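Local coordinates for uncharacterized protein (Bacteroides ovatus, PDB 3P02) that is of unknown function but combines a probably immunoglobulin-like N-terminal beta-sandwich with a C-terminal domain built on a large antiparallel beta-sheet, at residues 7-12 / 133-138; 23-28 / 147-152; 39-44 / 105-110; 52-57 / 95-100; 125-130 / 143-148. All coordinates share one frame; numbering follows the deposited sequence.

Contact 1 (7-12 / 133-138); sequences EQFKQL and NGTYAV
N133 OD1 is gripped twice by T135, and both residues rest against L12 of the N-terminal segment. The T135 hydroxyl OG1 donates to N133 OD1 at 2.5 Å, and the backbone N of T135 donates to the same oxygen at 3.3 Å; both come from one face of the amide plane, well above it. The hydroxyl can turn back in this way because OG1 sits between the backbone N and the carbonyl carbon (chi1 55°), and the second branch of the threonine, CG2, is left to reach Q8 OE1. F9 brings its ring edge to T135, with CE1 3.2 Å from T135 O near the ring plane and 3.6 Å from V138 CB, whose side chain it crosses at about a right angle. L12 fits between the polar turn and an aromatic ring: its CD1 lies 3.3 Å from T135 OG1 and also over one face of the Y136 ring, towards the rim, while L12 CB is 3.4 Å from Y136 OH. That hydroxyl is fixed by E130 and by the backbone N of I13, which suits a tyrosine at this buried spot. An alanine in place of T135 would probably leave N133 OD1 with only the backbone N-H from this position and open a gap beside L12 CD1. The hydrogen-bonding pattern is that of an Asx turn, here at the start of the short 3-10 segment 134-137, against which the end of helix 6-9 and the following turn are packed.

Contact 2 (23-28 / 147-152); sequences GVTDVH and AVLRPI
T25 and V27 pair in parallel with 149-152, their N-H and C=O groups alternately engaging V148 O, R150 N, R150 O and I152 N, while the sheet twist turns the strand directions 34° from each other. The first of these bonds, T25 N to V148 O, is 2.8 Å long. P151 suits its place because only the N-H groups of R150 and I152 serve this pairing, so the proline costs it no bond, and P151 CA instead lies 3.4 Å from V27 O. Ahead of the paired residues V24 meets V148 methyl to methyl, CG1 to CG1 at 3.6 Å; with CG1 anti to its carbonyl carbon (chi1 -53°), the other branch, CG2, lies 3.7 Å from R150 CB. On the face bearing T25, V27 and L149, the side chains are small or branched and fit closely: T25 CB is 3.9 Å from L149 CD2, and V27 CG2 is 4.0 Å from L149 CB. On the other face H28 turns its ring edge to I152, CD2 3.9 Å from CB. The ring is held by a bond from ND1 to E308 O and a stack with W317, the C-terminal residue. The T25, V27 and L149 face lies against strands 36-45 and 104-112 through Y39, F111 and I109, whereas V24 and V148 lean on helix 65-74, and strand 122-130 bonds to the other side of 146-154.

Contact 3 (39-44 / 105-110); sequences YNLPVL and ALLPIE
L41 CB rests 3.8 Å from I109 CD1 across a regular antiparallel ladder, and the neighbouring pair V43 and A105 meets CB to CB at 3.9 Å. The same I109 methyl lies at the edge of the Y39 ring, 4.1 Å from CD2, with the two side chains side by side and pointing the same way. On the opposite face N40 ND2 touches P108 CB at 3.6 Å, and L106 reaches over with CD2 3.7 Å from P42 CA. Beneath these side chains six backbone bonds fix the strands, two in each of the pairs Y39 with I109, L41 with L107 and V43 with A105; L107 N to L41 O, at 2.9 Å, is typical of them. Both prolines, P42 and P108, fall in non-hydrogen-bonded pairs, where the lack of an N-H costs this ladder nothing. Further out, the leucine, valine and isoleucine face turns inward, which suits apolar residues, with the small A105 fitting against I98: A147 and L149 cover L41, Y39 and I109, while L96 and I98 cover L107, V43 and A105. Strand 13-15 continues the sheet beyond 36-45. Two sheets packed face to face around such an apolar layer form a beta-sandwich, consistent with the immunoglobulin-like E-set fold.

Contact 4 (52-57 / 95-100); sequences TDDRLV and ELTIPA
D54 and A100 close one end of this antiparallel pairing: A100 N donates to D54 OD1 at 2.9 Å, approaching from above the carboxylate plane. A short acid suits a place where the oxygen must reach a main-chain N-H just past P99. A100 in turn sets its CB 3.6 Å from T52 O, a small side chain lying against bare backbone. Along the ladder R55 and I98 exchange two bonds, and V57 and L96 another two, among them V57 N to L96 O at 2.8 Å. The side chains divide by face. L56 sends CG out anti to its backbone N (chi1 -173°), and the next torsion (chi2 61°) turns CD1 to within 3.4 Å of T97 OG1. T97 suits this exposed face by its hydroxyl, while the L56 methyl packs on it. On the buried face V57 CG2 meets I98 CD1 at 3.6 Å; I98 stretches straight beyond CG1 (chi2 172°), carrying CD1 to the valine, and the two side chains cross obliquely. R55 starts on this same face but bends at two successive torsions and leads away from 95-100, to a salt bridge of NE with E130 and a bond from NH2 to Q11 O. A long, flexible arginine suits this reach. V43, V45 and A105 of the facing sheet touch I98 or R55. This is an antiparallel ladder with 95-98 as an edge strand of its sheet within the chain, its end closed by the bond of the aspartate to a main-chain N-H.

Contact 5 (125-130 / 143-148); sequences PLKVCE and YYRTAV. With EDO (1,2-ethanediol), chain E.
The antiparallel ladder between strands 122-130 and 146-154, neighbours in sequence as well as in the sheet, pairs L126 with A147 through two backbone bonds. L126 N reaches A147 O at 2.8 Å, and A147 N returns to L126 O; beyond them V128 N donates to R145 O at 2.9 Å, just before the second strand begins. P125 faces V148 in a non-hydrogen-bonded pair, where the missing N-H costs this ladder nothing, with CB 4.2 Å from CG2. K127 sets CG anti to its backbone N (chi1 -178°), 3.4 Å from T146 OG1, and stays extended through its later torsions; the chain passes across T146 and R145, CE 3.8 Å from R145 CB, before NZ meets Y136 O. NZ also makes a weak bond, 2.9 Å, to O1 of a 1,2-ethanediol probably left from crystallisation. An alanine at K127 would probably leave Y136 O without its ammonium partner and strip R145 CB of its CE contact, though CB would still touch T146 OG1. R145 suits the buried turn because its guanidinium serves two carbonyls, I13 O and F9 O, while Y143 CB sits 3.3 Å above the centre of its plane. Such antiparallel pairing of successive strands across a long loop is a hairpin-type connection.

Contacts 2 and 5 share A147 and V148 on strand 146-154, which lies between 25-30 and 122-130 and pairs with one along each edge. Contact 3 belongs to the facing sheet and packs on both, with L149 CD1 3.5 Å from I109 CD1 and L126 CD1 3.8 Å from I109 CD1. Contact 4 also packs on contact 3, A105 CB 3.7 Å from I98 CG1, and is bound to contact 5 by the salt bridge R55 NE to E130 OE2 at 2.7 Å. The same E130 joins contact 1, where Y136 OH lies 2.6 Å from E130 OE1. Contacts 1 and 2, centres 25 Å apart, do not touch. An ethanediol lies by K127 and Y136; no active site is known.

Contact 1 (7-12 / 133-138)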
# COMPACT_ATOMS: atom_id res chain seq x y z
N GLU A 7 13.42 12.60 33.07
CA GLU A 7 12.34 13.58 33.20
C GLU A 7 12.57 14.78 32.27
O GLU A 7 11.59 15.25 31.68
CB GLU A 7 12.19 14.04 34.66
CG GLU A 7 11.65 12.96 35.59
CD GLU A 7 12.61 11.83 35.93
OE1 GLU A 7 13.78 12.11 36.26
OE2 GLU A 7 12.18 10.65 35.85
N GLN A 8 13.85 15.24 32.11
CA GLN A 8 14.23 16.35 31.22
C GLN A 8 13.86 16.01 29.77
O GLN A 8 13.50 16.90 29.00
CB GLN A 8 15.74 16.63 31.34
CG GLN A 8 16.18 17.99 30.82
CD GLN A 8 17.66 18.06 30.53
OE1 GLN A 8 18.08 18.51 29.46
NE2 GLN A 8 18.50 17.65 31.47
N PHE A 9 13.96 14.73 29.40
CA PHE A 9 13.62 14.28 28.05
C PHE A 9 12.13 13.90 27.97
O PHE A 9 11.58 13.79 26.87
CB PHE A 9 14.51 13.12 27.63
CG PHE A 9 15.96 13.51 27.48
CD1 PHE A 9 16.40 14.18 26.35
CD2 PHE A 9 16.87 13.25 28.49
CE1 PHE A 9 17.74 14.58 26.23
CE2 PHE A 9 18.21 13.62 28.36
CZ PHE A 9 18.64 14.29 27.23
N LYS A 10 11.49 13.75 29.16
CA LYS A 10 10.06 13.45 29.30
C LYS A 10 9.26 14.74 29.68
O LYS A 10 8.31 14.70 30.48
CB LYS A 10 9.80 12.27 30.25
CG LYS A 10 10.05 10.93 29.57
CD LYS A 10 9.16 9.82 30.08
CE LYS A 10 9.82 8.99 31.16
NZ LYS A 10 9.26 7.62 31.19
N GLN A 11 9.67 15.87 29.08
CA GLN A 11 9.02 17.19 29.14
C GLN A 11 9.11 17.80 27.73
O GLN A 11 8.63 18.90 27.48
CB GLN A 11 9.59 18.11 30.25
CG GLN A 11 11.10 18.34 30.25
CD GLN A 11 11.60 19.49 29.40
OE1 GLN A 11 10.85 20.38 28.95
NE2 GLN A 11 12.91 19.53 29.20
N LEU A 12 9.71 17.03 26.81
CA LEU A 12 9.87 17.38 25.41
C LEU A 12 8.76 16.76 24.58
O LEU A 12 7.88 16.07 25.10
CB LEU A 12 11.26 16.97 24.90
CG LEU A 12 12.47 17.62 25.65
CD1 LEU A 12 13.79 17.05 25.17
CD2 LEU A 12 12.47 19.15 25.51
N ASN A 133 17.17 23.44 20.60
CA ASN A 133 17.37 22.64 21.80
C ASN A 133 18.04 21.31 21.40
O ASN A 133 17.41 20.44 20.78
CB ASN A 133 16.02 22.44 22.54
CG ASN A 133 16.12 21.74 23.88
OD1 ASN A 133 17.19 21.32 24.32
ND2 ASN A 133 14.98 21.56 24.54
N GLY A 134 19.33 21.19 21.74
CA GLY A 134 20.16 20.03 21.43
C GLY A 134 19.73 18.73 22.08
O GLY A 134 20.17 17.65 21.67
N THR A 135 18.83 18.80 23.08
CA THR A 135 18.31 17.62 23.79
C THR A 135 17.48 16.71 22.85
O THR A 135 17.28 15.54 23.16
CB THR A 135 17.50 18.03 25.02
OG1 THR A 135 16.47 18.92 24.60
CG2 THR A 135 18.36 18.69 26.10
N TYR A 136 17.04 17.23 21.68
CA TYR A 136 16.29 16.44 20.70
C TYR A 136 17.21 15.51 19.90
O TYR A 136 16.72 14.64 19.18
CB TYR A 136 15.48 17.34 19.76
CG TYR A 136 14.18 17.78 20.40
CD1 TYR A 136 14.12 18.95 21.16
CD2 TYR A 136 13.01 17.04 20.24
CE1 TYR A 136 12.93 19.34 21.79
CE2 TYR A 136 11.82 17.42 20.85
CZ TYR A 136 11.78 18.59 21.61
OH TYR A 136 10.61 18.95 22.24
N ALA A 137 18.53 15.64 20.06
CA ALA A 137 19.48 14.76 19.36
C ALA A 137 19.91 13.60 20.27
O ALA A 137 20.74 12.79 19.86
CB ALA A 137 20.71 15.57 18.93
N VAL A 138 19.39 13.55 21.51
CA VAL A 138 19.77 12.51 22.50
C VAL A 138 18.66 11.49 22.59
O VAL A 138 17.52 11.86 22.84
CB VAL A 138 20.05 13.11 23.90
CG1 VAL A 138 20.50 12.02 24.89
CG2 VAL A 138 21.09 14.23 23.82

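Contact 2 (23-28 / 147-152)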
# COMPACT_ATOMS: atom_id res chain seq x y z
N GLY A 23 8.54 -0.89 11.23
CA GLY A 23 8.83 0.41 11.84
C GLY A 23 8.14 1.60 11.22
O GLY A 23 8.54 2.75 11.46
N VAL A 24 7.08 1.36 10.42
CA VAL A 24 6.37 2.45 9.77
C VAL A 24 4.90 2.45 10.20
O VAL A 24 4.36 1.41 10.59
CB VAL A 24 6.52 2.44 8.20
CG1 VAL A 24 7.99 2.39 7.79
CG2 VAL A 24 5.76 1.30 7.56
N THR A 25 4.25 3.61 10.05
CA THR A 25 2.82 3.78 10.27
C THR A 25 2.18 3.87 8.89
O THR A 25 2.54 4.73 8.10
CB THR A 25 2.53 5.03 11.11
OG1 THR A 25 3.02 4.81 12.43
CG2 THR A 25 1.03 5.34 11.16
N ASP A 26 1.22 2.98 8.62
CA ASP A 26 0.54 2.99 7.34
C ASP A 26 -0.53 4.06 7.30
O ASP A 26 -1.25 4.26 8.28
CB ASP A 26 -0.12 1.63 7.05
CG ASP A 26 0.86 0.49 6.87
OD1 ASP A 26 2.06 0.76 6.60
OD2 ASP A 26 0.41 -0.68 6.93
N VAL A 27 -0.60 4.77 6.17
CA VAL A 27 -1.58 5.84 5.95
C VAL A 27 -2.43 5.39 4.78
O VAL A 27 -1.93 5.29 3.66
CB VAL A 27 -0.87 7.20 5.69
CG1 VAL A 27 -1.89 8.28 5.34
CG2 VAL A 27 -0.05 7.64 6.92
N HIS A 28 -3.70 5.10 5.03
CA HIS A 28 -4.57 4.56 3.99
C HIS A 28 -5.17 5.66 3.14
O HIS A 28 -5.91 6.50 3.64
CB HIS A 28 -5.67 3.72 4.66
CG HIS A 28 -5.14 2.63 5.52
ND1 HIS A 28 -5.75 2.31 6.71
CD2 HIS A 28 -4.06 1.83 5.34
CE1 HIS A 28 -5.04 1.30 7.20
NE2 HIS A 28 -4.01 0.99 6.41
N ALA A 147 8.68 9.86 13.24
CA ALA A 147 7.63 8.98 12.72
C ALA A 147 7.92 8.70 11.24
O ALA A 147 8.42 9.59 10.53
CB ALA A 147 6.27 9.67 12.86
N VAL A 148 7.66 7.47 10.78
CA VAL A 148 7.86 7.15 9.37
C VAL A 148 6.51 6.73 8.82
O VAL A 148 5.96 5.73 9.27
CB VAL A 148 8.93 6.07 9.13
CG1 VAL A 148 9.08 5.83 7.62
CG2 VAL A 148 10.26 6.48 9.75
N LEU A 149 5.99 7.49 7.84
CA LEU A 149 4.66 7.22 7.31
C LEU A 149 4.74 6.58 5.95
O LEU A 149 5.45 7.09 5.08
CB LEU A 149 3.84 8.51 7.21
CG LEU A 149 3.78 9.38 8.47
CD1 LEU A 149 2.97 10.63 8.18
CD2 LEU A 149 3.13 8.59 9.65
N ARG A 150 4.00 5.47 5.76
CA ARG A 150 3.96 4.73 4.50
C ARG A 150 2.59 4.88 3.86
O ARG A 150 1.64 4.30 4.41
CB ARG A 150 4.26 3.24 4.75
CG ARG A 150 4.97 2.59 3.58
CD ARG A 150 4.49 1.21 3.28
NE ARG A 150 4.30 1.04 1.84
CZ ARG A 150 4.14 -0.13 1.24
NH1 ARG A 150 4.16 -1.26 1.94
NH2 ARG A 150 3.96 -0.18 -0.07
N PRO A 151 2.42 5.61 2.72
CA PRO A 151 1.08 5.65 2.12
C PRO A 151 0.71 4.31 1.48
O PRO A 151 1.53 3.68 0.78
CB PRO A 151 1.17 6.75 1.05
CG PRO A 151 2.65 6.87 0.73
CD PRO A 151 3.41 6.38 1.94
N ILE A 152 -0.53 3.86 1.75
CA ILE A 152 -1.10 2.62 1.19
C ILE A 152 -2.28 3.04 0.32
O ILE A 152 -3.29 3.45 0.88
CB ILE A 152 -1.54 1.64 2.32
CG1 ILE A 152 -0.38 1.30 3.28
CG2 ILE A 152 -2.20 0.35 1.77
CD1 ILE A 152 0.88 0.65 2.57
O HOH W 1 7.64 5.06 12.64
O HOH W 2 5.62 5.98 12.77

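Contact 3 (39-44 / 105-110)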
# COMPACT_ATOMS: atom_id res chain seq x y z
N TYR A 39 -3.74 13.25 6.63
CA TYR A 39 -3.46 12.38 7.76
C TYR A 39 -3.08 13.25 8.96
O TYR A 39 -2.20 14.11 8.85
CB TYR A 39 -2.34 11.41 7.43
CG TYR A 39 -1.90 10.59 8.62
CD1 TYR A 39 -2.66 9.51 9.06
CD2 TYR A 39 -0.70 10.85 9.26
CE1 TYR A 39 -2.25 8.74 10.15
CE2 TYR A 39 -0.29 10.10 10.36
CZ TYR A 39 -1.07 9.05 10.81
OH TYR A 39 -0.64 8.31 11.88
N ASN A 40 -3.72 13.01 10.13
CA ASN A 40 -3.41 13.81 11.32
C ASN A 40 -2.48 13.04 12.21
O ASN A 40 -2.88 12.05 12.81
CB ASN A 40 -4.70 14.19 12.07
CG ASN A 40 -5.54 15.05 11.20
OD1 ASN A 40 -6.53 14.60 10.59
ND2 ASN A 40 -5.06 16.24 10.97
N LEU A 41 -1.21 13.45 12.23
CA LEU A 41 -0.18 12.78 13.01
C LEU A 41 -0.18 13.34 14.45
O LEU A 41 0.13 14.52 14.62
CB LEU A 41 1.17 13.00 12.30
CG LEU A 41 2.42 12.45 12.98
CD1 LEU A 41 2.29 10.97 13.32
CD2 LEU A 41 3.64 12.65 12.09
N PRO A 42 -0.52 12.52 15.49
CA PRO A 42 -0.59 13.05 16.86
C PRO A 42 0.78 13.42 17.41
O PRO A 42 1.75 12.67 17.26
CB PRO A 42 -1.21 11.90 17.68
CG PRO A 42 -1.91 11.03 16.67
CD PRO A 42 -1.00 11.13 15.43
N VAL A 43 0.82 14.58 18.10
CA VAL A 43 2.00 15.13 18.76
C VAL A 43 1.68 15.12 20.26
O VAL A 43 0.57 15.53 20.62
CB VAL A 43 2.27 16.57 18.21
CG1 VAL A 43 3.41 17.27 18.96
CG2 VAL A 43 2.57 16.54 16.71
N LEU A 44 2.61 14.67 21.11
CA LEU A 44 2.42 14.67 22.58
C LEU A 44 3.44 15.54 23.25
O LEU A 44 4.61 15.47 22.89
CB LEU A 44 2.62 13.24 23.16
CG LEU A 44 1.76 12.07 22.73
CD1 LEU A 44 2.32 10.78 23.28
CD2 LEU A 44 0.33 12.21 23.22
N ALA A 105 -1.18 17.97 20.27
CA ALA A 105 -1.27 18.72 19.03
C ALA A 105 -1.37 17.74 17.87
O ALA A 105 -1.23 16.53 18.07
CB ALA A 105 -0.05 19.63 18.86
N LEU A 106 -1.66 18.26 16.68
CA LEU A 106 -1.76 17.43 15.48
C LEU A 106 -0.98 18.04 14.35
O LEU A 106 -1.04 19.25 14.13
CB LEU A 106 -3.23 17.31 15.06
CG LEU A 106 -4.09 16.37 15.91
CD1 LEU A 106 -5.51 16.50 15.51
CD2 LEU A 106 -3.64 14.89 15.76
N LEU A 107 -0.24 17.20 13.64
CA LEU A 107 0.47 17.62 12.46
C LEU A 107 -0.34 17.14 11.27
O LEU A 107 -0.37 15.93 11.03
CB LEU A 107 1.91 17.11 12.39
CG LEU A 107 2.69 17.48 11.10
CD1 LEU A 107 2.83 18.99 10.95
CD2 LEU A 107 4.05 16.83 11.09
N PRO A 108 -1.04 18.03 10.56
CA PRO A 108 -1.81 17.56 9.39
C PRO A 108 -0.91 17.44 8.17
O PRO A 108 -0.25 18.42 7.77
CB PRO A 108 -2.91 18.60 9.21
CG PRO A 108 -2.42 19.86 9.98
CD PRO A 108 -1.17 19.50 10.75
N ILE A 109 -0.85 16.23 7.60
CA ILE A 109 -0.06 15.97 6.39
C ILE A 109 -1.02 15.73 5.24
O ILE A 109 -1.74 14.72 5.26
CB ILE A 109 0.93 14.80 6.55
CG1 ILE A 109 1.86 15.03 7.78
CG2 ILE A 109 1.76 14.63 5.26
CD1 ILE A 109 1.99 13.91 8.66
N GLU A 110 -1.01 16.62 4.24
CA GLU A 110 -1.87 16.47 3.08
C GLU A 110 -1.16 15.64 2.03
O GLU A 110 -0.14 16.08 1.50
CB GLU A 110 -2.27 17.83 2.51
CG GLU A 110 -3.20 18.60 3.45
CD GLU A 110 -3.72 19.94 2.95
OE1 GLU A 110 -3.30 20.38 1.86
OE2 GLU A 110 -4.56 20.54 3.66

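Contact 4 (52-57 / 95-100)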
# COMPACT_ATOMS: atom_id res chain seq x y z
N THR A 52 4.02 25.81 31.28
CA THR A 52 3.95 27.22 31.69
C THR A 52 4.11 28.18 30.48
O THR A 52 3.53 29.27 30.50
CB THR A 52 4.99 27.53 32.80
OG1 THR A 52 4.99 28.94 33.08
CG2 THR A 52 6.41 27.06 32.47
N ASP A 53 4.88 27.77 29.45
CA ASP A 53 5.14 28.60 28.27
C ASP A 53 4.64 27.95 26.98
O ASP A 53 4.62 26.72 26.90
CB ASP A 53 6.65 28.86 28.13
CG ASP A 53 7.31 29.32 29.42
OD1 ASP A 53 6.92 30.40 29.93
OD2 ASP A 53 8.18 28.59 29.93
N ASP A 54 4.31 28.79 25.96
CA ASP A 54 3.92 28.29 24.63
C ASP A 54 5.12 27.64 23.97
O ASP A 54 6.25 28.11 24.13
CB ASP A 54 3.36 29.40 23.74
CG ASP A 54 1.96 29.88 24.07
OD1 ASP A 54 1.39 29.45 25.12
OD2 ASP A 54 1.44 30.71 23.32
N ARG A 55 4.89 26.53 23.27
CA ARG A 55 5.98 25.79 22.61
C ARG A 55 5.95 26.04 21.13
O ARG A 55 4.91 25.84 20.52
CB ARG A 55 5.85 24.26 22.86
CG ARG A 55 5.61 23.82 24.32
CD ARG A 55 6.81 24.03 25.24
NE ARG A 55 7.77 22.93 25.10
CZ ARG A 55 7.78 21.83 25.85
NH1 ARG A 55 6.90 21.67 26.82
NH2 ARG A 55 8.69 20.88 25.63
N LEU A 56 7.08 26.47 20.54
CA LEU A 56 7.15 26.59 19.08
C LEU A 56 7.87 25.34 18.57
O LEU A 56 9.06 25.12 18.79
CB LEU A 56 7.78 27.91 18.60
CG LEU A 56 7.72 28.18 17.08
CD1 LEU A 56 6.28 28.25 16.55
CD2 LEU A 56 8.44 29.48 16.73
N VAL A 57 7.09 24.48 17.93
CA VAL A 57 7.55 23.17 17.48
C VAL A 57 7.86 23.19 16.00
O VAL A 57 7.13 23.83 15.24
CB VAL A 57 6.42 22.16 17.80
CG1 VAL A 57 6.90 20.75 17.61
CG2 VAL A 57 5.93 22.34 19.24
N GLU A 95 6.06 24.44 11.06
CA GLU A 95 5.97 24.90 12.44
C GLU A 95 4.56 24.93 12.94
O GLU A 95 3.61 25.12 12.18
CB GLU A 95 6.55 26.32 12.59
CG GLU A 95 8.07 26.36 12.51
CD GLU A 95 8.65 27.76 12.59
OE1 GLU A 95 7.86 28.73 12.62
OE2 GLU A 95 9.89 27.88 12.65
N LEU A 96 4.44 24.80 14.27
CA LEU A 96 3.20 24.81 15.03
C LEU A 96 3.45 25.35 16.42
O LEU A 96 4.49 25.05 17.01
CB LEU A 96 2.65 23.37 15.16
CG LEU A 96 1.53 22.89 14.22
CD1 LEU A 96 2.07 22.46 12.89
CD2 LEU A 96 0.88 21.65 14.79
N THR A 97 2.49 26.11 16.95
CA THR A 97 2.56 26.59 18.32
C THR A 97 1.64 25.70 19.15
O THR A 97 0.48 25.46 18.76
CB THR A 97 2.18 28.07 18.42
OG1 THR A 97 3.21 28.83 17.81
CG2 THR A 97 2.02 28.51 19.89
N ILE A 98 2.18 25.13 20.24
CA ILE A 98 1.38 24.36 21.18
C ILE A 98 1.20 25.27 22.40
O ILE A 98 2.18 25.55 23.09
CB ILE A 98 1.97 22.97 21.56
CG1 ILE A 98 2.29 22.12 20.32
CG2 ILE A 98 1.00 22.25 22.52
CD1 ILE A 98 3.05 20.79 20.68
N PRO A 99 -0.02 25.79 22.64
CA PRO A 99 -0.21 26.69 23.79
C PRO A 99 0.11 26.06 25.14
O PRO A 99 -0.06 24.85 25.32
CB PRO A 99 -1.71 27.03 23.72
CG PRO A 99 -2.11 26.76 22.31
CD PRO A 99 -1.28 25.57 21.90
N ALA A 100 0.53 26.90 26.12
CA ALA A 100 0.76 26.43 27.48
C ALA A 100 -0.54 25.81 28.01
O ALA A 100 -1.62 26.31 27.68
CB ALA A 100 1.18 27.61 28.36
O HOH W 3 3.07 24.68 25.70

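Contact 5 (125-130 / 143-148)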
# COMPACT_ATOMS: atom_id res chain seq x y z
N PRO A 125 9.73 10.20 6.32
CA PRO A 125 10.31 10.21 7.67
C PRO A 125 10.28 11.63 8.24
O PRO A 125 10.81 12.55 7.62
CB PRO A 125 11.74 9.68 7.42
CG PRO A 125 12.11 10.23 6.06
CD PRO A 125 10.77 10.37 5.27
N LEU A 126 9.63 11.83 9.39
CA LEU A 126 9.46 13.17 9.96
C LEU A 126 9.95 13.25 11.36
O LEU A 126 9.62 12.36 12.14
CB LEU A 126 7.96 13.53 9.99
CG LEU A 126 7.20 13.42 8.70
CD1 LEU A 126 5.73 13.66 8.94
CD2 LEU A 126 7.72 14.44 7.71
N LYS A 127 10.63 14.33 11.71
CA LYS A 127 11.07 14.48 13.09
C LYS A 127 10.50 15.77 13.67
O LYS A 127 10.41 16.77 12.97
CB LYS A 127 12.61 14.50 13.19
CG LYS A 127 13.13 14.61 14.63
CD LYS A 127 14.63 14.44 14.76
CE LYS A 127 15.03 14.48 16.21
NZ LYS A 127 16.52 14.43 16.38
N VAL A 128 10.16 15.74 14.95
CA VAL A 128 9.68 16.89 15.69
C VAL A 128 10.82 17.38 16.59
O VAL A 128 11.52 16.55 17.20
CB VAL A 128 8.34 16.61 16.47
CG1 VAL A 128 8.45 15.46 17.46
CG2 VAL A 128 7.83 17.88 17.16
N CYS A 129 11.02 18.73 16.68
CA CYS A 129 12.08 19.39 17.43
C CYS A 129 11.57 20.71 18.00
O CYS A 129 10.52 21.18 17.60
CB CYS A 129 13.26 19.63 16.48
SG CYS A 129 14.85 19.92 17.30
N GLU A 130 12.35 21.33 18.86
CA GLU A 130 12.16 22.67 19.40
C GLU A 130 13.49 23.34 19.19
O GLU A 130 14.51 22.74 19.56
CB GLU A 130 11.75 22.68 20.87
CG GLU A 130 10.33 22.24 21.11
CD GLU A 130 10.01 22.29 22.58
OE1 GLU A 130 10.39 21.34 23.31
OE2 GLU A 130 9.44 23.31 23.01
N TYR A 143 12.59 8.21 22.66
CA TYR A 143 11.59 9.23 22.94
C TYR A 143 10.67 9.54 21.77
O TYR A 143 9.97 10.55 21.83
CB TYR A 143 12.26 10.50 23.44
CG TYR A 143 12.92 10.28 24.78
CD1 TYR A 143 12.15 10.00 25.91
CD2 TYR A 143 14.30 10.31 24.91
CE1 TYR A 143 12.75 9.73 27.14
CE2 TYR A 143 14.91 10.06 26.14
CZ TYR A 143 14.13 9.76 27.25
OH TYR A 143 14.73 9.53 28.46
N TYR A 144 10.63 8.68 20.74
CA TYR A 144 9.72 8.79 19.60
C TYR A 144 9.73 10.18 18.97
O TYR A 144 8.66 10.71 18.63
CB TYR A 144 8.27 8.41 20.03
CG TYR A 144 8.19 7.12 20.81
CD1 TYR A 144 8.21 5.88 20.16
CD2 TYR A 144 8.13 7.12 22.20
CE1 TYR A 144 8.18 4.69 20.88
CE2 TYR A 144 8.10 5.94 22.93
CZ TYR A 144 8.11 4.72 22.27
OH TYR A 144 8.06 3.54 22.99
N ARG A 145 10.92 10.74 18.70
CA ARG A 145 10.98 12.05 18.05
C ARG A 145 10.67 11.97 16.55
O ARG A 145 10.32 13.00 15.97
CB ARG A 145 12.38 12.70 18.19
CG ARG A 145 12.89 12.88 19.59
CD ARG A 145 11.96 13.65 20.51
NE ARG A 145 12.66 13.74 21.79
CZ ARG A 145 12.08 13.80 22.99
NH1 ARG A 145 10.75 13.83 23.09
NH2 ARG A 145 12.82 13.77 24.09
N THR A 146 10.78 10.78 15.95
CA THR A 146 10.64 10.56 14.51
C THR A 146 9.56 9.52 14.19
O THR A 146 9.54 8.43 14.77
CB THR A 146 12.02 10.16 13.95
OG1 THR A 146 12.89 11.27 14.19
CG2 THR A 146 12.01 9.87 12.44
N ALA A 147 8.68 9.86 13.24
CA ALA A 147 7.63 8.98 12.72
C ALA A 147 7.92 8.70 11.24
O ALA A 147 8.42 9.59 10.53
CB ALA A 147 6.27 9.67 12.86
N VAL A 148 7.66 7.47 10.78
CA VAL A 148 7.86 7.15 9.37
C VAL A 148 6.51 6.73 8.82
O VAL A 148 5.96 5.73 9.27
CB VAL A 148 8.93 6.07 9.13
CG1 VAL A 148 9.08 5.83 7.62
CG2 VAL A 148 10.26 6.48 9.75
C1 EDO E . 17.35 17.38 15.18
O1 EDO E . 18.05 16.91 16.33
C2 EDO E . 17.78 18.79 14.81
O2 EDO E . 16.97 19.24 13.72